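Local coordinates for protein 1-pyrroline-5-carboxylate dehydrogenase (Thermus thermophilus, PDB 1UZB) that probably oxidises the open-chain semialdehyde form of 1-pyrroline-5-carboxylate to glutamate with a nicotinamide cofactor, as an aldehyde dehydrogenase of proline breakdown, at residues A[303-315]-A[337-349]. Sequence-based numbering, arbitrary orientation. Where two conformers were deposited one is given.
Sequences FDLAAEGVVVSAY and PVLERVLKRAERL
Ala307 meets Val342 at the middle of the contact, where the axes of the two helical segments approach to 8.7 Å and cross at -50°, Ala307 offering only a methyl at this point. CG2 of Val342 lies 3.9 Å from CA of Ala307 and also meets CG1 of Val310, while Val311 turns its CG2 toward CB of Arg345. With its CG1 anti to the backbone N (chi1 169°), Val311 sends that other methyl toward the C-terminal end of the contact. There CG1 of Val311 meets CD1 of Leu349 tip to tip at 3.9 Å, Leu349 being the last residue of the type I turn that starts at Ala346. The same leucine methyl reaches CD2 of Tyr315, whose CE2 touches CB of Ala346; the tyrosine hydroxyl is hydrogen-bonded to the backbone O of Thr402. At the other end the Phe303 ring lies beside Pro337 and against Val338, CD2 of Phe303 being 3.5 Å from CG2 of Val338. Both helices pack on one side of the mixed sheet containing strands 293-297 and 325-331, in an arrangement consistent with the catalytic domain of the aldehyde dehydrogenase fold: Val310 rests on Ile295, and Val338 on Val297. Toward the outer edge, Arg345 fits as a knob among Asp304, Ala307, Glu308 and Val311, one guanidinium face covered by CB of Glu308. Extended from CG to NE, Arg341 lays CD against CB of Phe303 and forms a salt bridge from NE to OD1 of Asp304 (2.8 Å), bent to 140° at the hydrogen and arriving from above the carboxylate plane. NH2 of Arg341 bonds to O of Pro337 (2.9 Å), and NH1 donates to a water held by OD2 of Asp304; these in-plane partners should limit the guanidinium's rotation. Another water joins OD1 of Asp304 to NE of Arg345.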
loop_
_atom_site.group_PDB
_atom_site.type_symbol
_atom_site.label_atom_id
_atom_site.label_comp_id
_atom_site.label_asym_id
_atom_site.label_seq_id
_atom_site.Cartn_x
_atom_site.Cartn_y
_atom_site.Cartn_z
ATOM N N PHE A 303 31.785 18.272 25.350
ATOM C CA PHE A 303 32.825 19.139 24.803
ATOM C C PHE A 303 33.896 18.435 23.980
ATOM O O PHE A 303 34.405 19.002 23.014
ATOM C CB PHE A 303 33.479 19.935 25.934
ATOM C CG PHE A 303 32.526 20.838 26.681
ATOM C CD1 PHE A 303 32.764 21.161 28.015
ATOM C CD2 PHE A 303 31.403 21.378 26.056
ATOM C CE1 PHE A 303 31.907 22.003 28.716
ATOM C CE2 PHE A 303 30.535 22.227 26.751
ATOM C CZ PHE A 303 30.788 22.539 28.083
ATOM N N ASP A 304 34.251 17.211 24.352
ATOM C CA ASP A 304 35.262 16.488 23.589
ATOM C C ASP A 304 34.694 16.055 22.245
ATOM O O ASP A 304 35.355 16.167 21.211
ATOM C CB ASP A 304 35.767 15.276 24.371
ATOM C CG ASP A 304 36.528 15.673 25.617
ATOM O OD1 ASP A 304 37.377 16.587 25.522
ATOM O OD2 ASP A 304 36.284 15.072 26.684
ATOM N N LEU A 305 33.458 15.570 22.263
ATOM C CA LEU A 305 32.798 15.143 21.038
ATOM C C LEU A 305 32.650 16.352 20.119
ATOM O O LEU A 305 32.891 16.264 18.917
ATOM C CB LEU A 305 31.414 14.577 21.351
ATOM C CG LEU A 305 30.673 13.950 20.167
ATOM C CD1 LEU A 305 31.282 12.589 19.843
ATOM C CD2 LEU A 305 29.200 13.803 20.509
ATOM N N ALA A 306 32.256 17.483 20.697
ATOM C CA ALA A 306 32.074 18.707 19.927
ATOM C C ALA A 306 33.377 19.181 19.286
ATOM O O ALA A 306 33.409 19.501 18.102
ATOM C CB ALA A 306 31.507 19.803 20.817
ATOM N N ALA A 307 34.450 19.226 20.066
ATOM C CA ALA A 307 35.736 19.680 19.542
ATOM C C ALA A 307 36.193 18.831 18.353
ATOM O O ALA A 307 36.696 19.358 17.357
ATOM C CB ALA A 307 36.791 19.655 20.646
ATOM N N GLU A 308 36.014 17.520 18.457
ATOM C CA GLU A 308 36.402 16.614 17.382
ATOM C C GLU A 308 35.577 16.898 16.121
ATOM O O GLU A 308 36.126 17.005 15.023
ATOM C CB GLU A 308 36.201 15.165 17.840
ATOM C CG GLU A 308 36.852 14.099 16.970
ATOM C CD GLU A 308 36.187 13.937 15.623
ATOM O OE1 GLU A 308 34.940 13.974 15.565
ATOM O OE2 GLU A 308 36.911 13.756 14.622
ATOM N N GLY A 309 34.261 17.027 16.291
ATOM C CA GLY A 309 33.381 17.294 15.165
ATOM C C GLY A 309 33.648 18.642 14.518
ATOM O O GLY A 309 33.518 18.796 13.302
ATOM N N VAL A 310 34.015 19.625 15.330
ATOM C CA VAL A 310 34.322 20.953 14.824
ATOM C C VAL A 310 35.599 20.912 13.991
ATOM O O VAL A 310 35.655 21.478 12.903
ATOM C CB VAL A 310 34.496 21.958 15.981
ATOM C CG1 VAL A 310 35.097 23.256 15.464
ATOM C CG2 VAL A 310 33.155 22.219 16.637
ATOM N N VAL A 311 36.625 20.233 14.495
ATOM C CA VAL A 311 37.882 20.141 13.765
ATOM C C VAL A 311 37.695 19.412 12.432
ATOM O O VAL A 311 38.212 19.853 11.403
ATOM C CB VAL A 311 38.968 19.458 14.632
ATOM C CG1 VAL A 311 40.189 19.127 13.794
ATOM C CG2 VAL A 311 39.364 20.398 15.770
ATOM N N VAL A 312 36.945 18.314 12.437
ATOM C CA VAL A 312 36.681 17.583 11.202
ATOM C C VAL A 312 35.912 18.471 10.217
ATOM O O VAL A 312 36.250 18.548 9.035
ATOM C CB VAL A 312 35.839 16.304 11.473
ATOM C CG1 VAL A 312 35.286 15.747 10.168
ATOM C CG2 VAL A 312 36.691 15.251 12.163
ATOM N N SER A 313 34.886 19.148 10.720
ATOM C CA SER A 313 34.049 20.004 9.882
ATOM C C SER A 313 34.750 21.232 9.322
ATOM O O SER A 313 34.461 21.663 8.205
ATOM C CB SER A 313 32.824 20.474 10.667
ATOM O OG SER A 313 32.016 19.383 11.073
ATOM N N ALA A 314 35.660 21.798 10.108
ATOM C CA ALA A 314 36.358 23.006 9.699
ATOM C C ALA A 314 37.576 22.775 8.829
ATOM O O ALA A 314 37.844 23.564 7.924
ATOM C CB ALA A 314 36.766 23.809 10.932
ATOM N N TYR A 315 38.299 21.687 9.080
ATOM C CA TYR A 315 39.533 21.442 8.357
ATOM C C TYR A 315 39.572 20.286 7.364
ATOM O O TYR A 315 40.585 20.094 6.689
ATOM C CB TYR A 315 40.672 21.344 9.379
ATOM C CG TYR A 315 40.753 22.576 10.264
ATOM C CD1 TYR A 315 41.003 23.836 9.720
ATOM C CD2 TYR A 315 40.532 22.491 11.637
ATOM C CE1 TYR A 315 41.028 24.981 10.520
ATOM C CE2 TYR A 315 40.553 23.628 12.446
ATOM C CZ TYR A 315 40.799 24.867 11.881
ATOM O OH TYR A 315 40.800 25.988 12.684
ATOM N N PRO A 337 35.882 25.997 27.664
ATOM C CA PRO A 337 36.061 24.548 27.516
ATOM C C PRO A 337 36.178 24.045 26.078
ATOM O O PRO A 337 37.048 23.230 25.766
ATOM C CB PRO A 337 34.831 23.975 28.233
ATOM C CG PRO A 337 34.501 25.018 29.236
ATOM C CD PRO A 337 34.662 26.280 28.438
ATOM N N VAL A 338 35.308 24.529 25.202
ATOM C CA VAL A 338 35.336 24.081 23.820
ATOM C C VAL A 338 36.495 24.671 23.027
ATOM O O VAL A 338 37.164 23.956 22.282
ATOM C CB VAL A 338 34.003 24.395 23.104
ATOM C CG1 VAL A 338 34.067 23.941 21.652
ATOM C CG2 VAL A 338 32.862 23.683 23.820
ATOM N N LEU A 339 36.751 25.964 23.191
ATOM C CA LEU A 339 37.840 26.587 22.451
ATOM C C LEU A 339 39.184 25.974 22.821
ATOM O O LEU A 339 40.016 25.730 21.954
ATOM C CB LEU A 339 37.862 28.099 22.689
ATOM C CG LEU A 339 38.931 28.865 21.902
ATOM C CD1 LEU A 339 38.819 28.548 20.412
ATOM C CD2 LEU A 339 38.761 30.359 22.143
ATOM N N GLU A 340 39.397 25.708 24.104
ATOM C CA GLU A 340 40.660 25.118 24.520
ATOM C C GLU A 340 40.838 23.746 23.870
ATOM O O GLU A 340 41.929 23.406 23.417
ATOM C CB GLU A 340 40.722 25.008 26.050
ATOM C CG GLU A 340 39.716 24.057 26.673
ATOM C CD GLU A 340 40.349 22.759 27.136
ATOM O OE1 GLU A 340 40.980 22.070 26.306
ATOM O OE2 GLU A 340 40.216 22.426 28.333
ATOM N N ARG A 341 39.764 22.965 23.811
ATOM C CA ARG A 341 39.823 21.636 23.207
ATOM C C ARG A 341 40.026 21.701 21.695
ATOM O O ARG A 341 40.767 20.899 21.125
ATOM C CB ARG A 341 38.549 20.855 23.534
ATOM C CG ARG A 341 38.473 20.389 24.986
ATOM C CD ARG A 341 37.121 19.775 25.304
ATOM N NE ARG A 341 37.088 19.139 26.621
ATOM C CZ ARG A 341 37.109 19.792 27.778
ATOM N NH1 ARG A 341 37.076 19.115 28.916
ATOM N NH2 ARG A 341 37.154 21.116 27.803
ATOM N N VAL A 342 39.372 22.657 21.044
ATOM C CA VAL A 342 39.513 22.813 19.598
ATOM C C VAL A 342 40.951 23.200 19.247
ATOM O O VAL A 342 41.535 22.656 18.309
ATOM C CB VAL A 342 38.535 23.883 19.050
ATOM C CG1 VAL A 342 38.901 24.249 17.615
ATOM C CG2 VAL A 342 37.107 23.352 19.102
ATOM N N LEU A 343 41.526 24.127 20.009
ATOM C CA LEU A 343 42.894 24.563 19.760
ATOM C C LEU A 343 43.890 23.425 19.949
ATOM O O LEU A 343 44.796 23.247 19.135
ATOM C CB LEU A 343 43.259 25.732 20.680
ATOM C CG LEU A 343 42.520 27.043 20.400
ATOM C CD1 LEU A 343 42.906 28.087 21.437
ATOM C CD2 LEU A 343 42.855 27.531 18.992
ATOM N N LYS A 344 43.717 22.653 21.017
ATOM C CA LYS A 344 44.613 21.534 21.294
ATOM C C LYS A 344 44.576 20.503 20.169
ATOM O O LYS A 344 45.610 19.963 19.774
ATOM C CB LYS A 344 44.233 20.857 22.614
ATOM C CG LYS A 344 44.310 21.749 23.850
ATOM C CD LYS A 344 45.675 22.401 24.023
ATOM C CE LYS A 344 45.745 23.749 23.318
ATOM N NZ LYS A 344 44.712 24.694 23.831
ATOM N N ARG A 345 43.380 20.231 19.655
ATOM C CA ARG A 345 43.218 19.265 18.575
ATOM C C ARG A 345 43.746 19.804 17.250
ATOM O O ARG A 345 44.463 19.116 16.531
ATOM C CB ARG A 345 41.741 18.891 18.412
ATOM C CG ARG A 345 41.204 17.937 19.464
ATOM C CD ARG A 345 39.710 17.703 19.275
ATOM N NE ARG A 345 39.176 16.725 20.220
ATOM C CZ ARG A 345 39.382 15.414 20.140
ATOM N NH1 ARG A 345 40.111 14.910 19.154
ATOM N NH2 ARG A 345 38.862 14.604 21.053
ATOM N N ALA A 346 43.392 21.044 16.934
ATOM C CA ALA A 346 43.811 21.656 15.681
ATOM C C ALA A 346 45.318 21.834 15.546
ATOM O O ALA A 346 45.858 21.723 14.447
ATOM C CB ALA A 346 43.112 23.001 15.499
ATOM N N GLU A 347 46.002 22.111 16.650
ATOM C CA GLU A 347 47.446 22.308 16.583
ATOM C C GLU A 347 48.212 21.012 16.329
ATOM O O GLU A 347 49.401 21.045 16.012
ATOM C CB GLU A 347 47.955 22.977 17.867
ATOM C CG GLU A 347 47.775 22.163 19.133
ATOM C CD GLU A 347 48.282 22.891 20.367
ATOM O OE1 GLU A 347 48.162 22.336 21.480
ATOM O OE2 GLU A 347 48.801 24.019 20.225
ATOM N N ARG A 348 47.534 19.874 16.458
ATOM C CA ARG A 348 48.182 18.583 16.236
ATOM C C ARG A 348 47.986 18.069 14.812
ATOM O O ARG A 348 48.531 17.031 14.436
ATOM C CB ARG A 348 47.651 17.534 17.217
ATOM C CG ARG A 348 47.840 17.881 18.683
ATOM C CD ARG A 348 47.801 16.626 19.542
ATOM N NE ARG A 348 46.630 15.796 19.273
ATOM C CZ ARG A 348 45.377 16.148 19.553
ATOM N NH1 ARG A 348 45.124 17.322 20.113
ATOM N NH2 ARG A 348 44.379 15.321 19.272
ATOM N N LEU A 349 47.205 18.796 14.024
ATOM C CA LEU A 349 46.932 18.399 12.647
ATOM C C LEU A 349 48.174 18.481 11.763
ATOM O O LEU A 349 48.898 19.477 11.784
ATOM C CB LEU A 349 45.824 19.280 12.060
ATOM C CG LEU A 349 44.444 19.203 12.718
ATOM C CD1 LEU A 349 43.532 20.250 12.096
ATOM C CD2 LEU A 349 43.860 17.806 12.547
HETATM O O HOH W 1 38.886 17.294 23.048
HETATM O O HOH W 2 37.211 16.345 28.833
#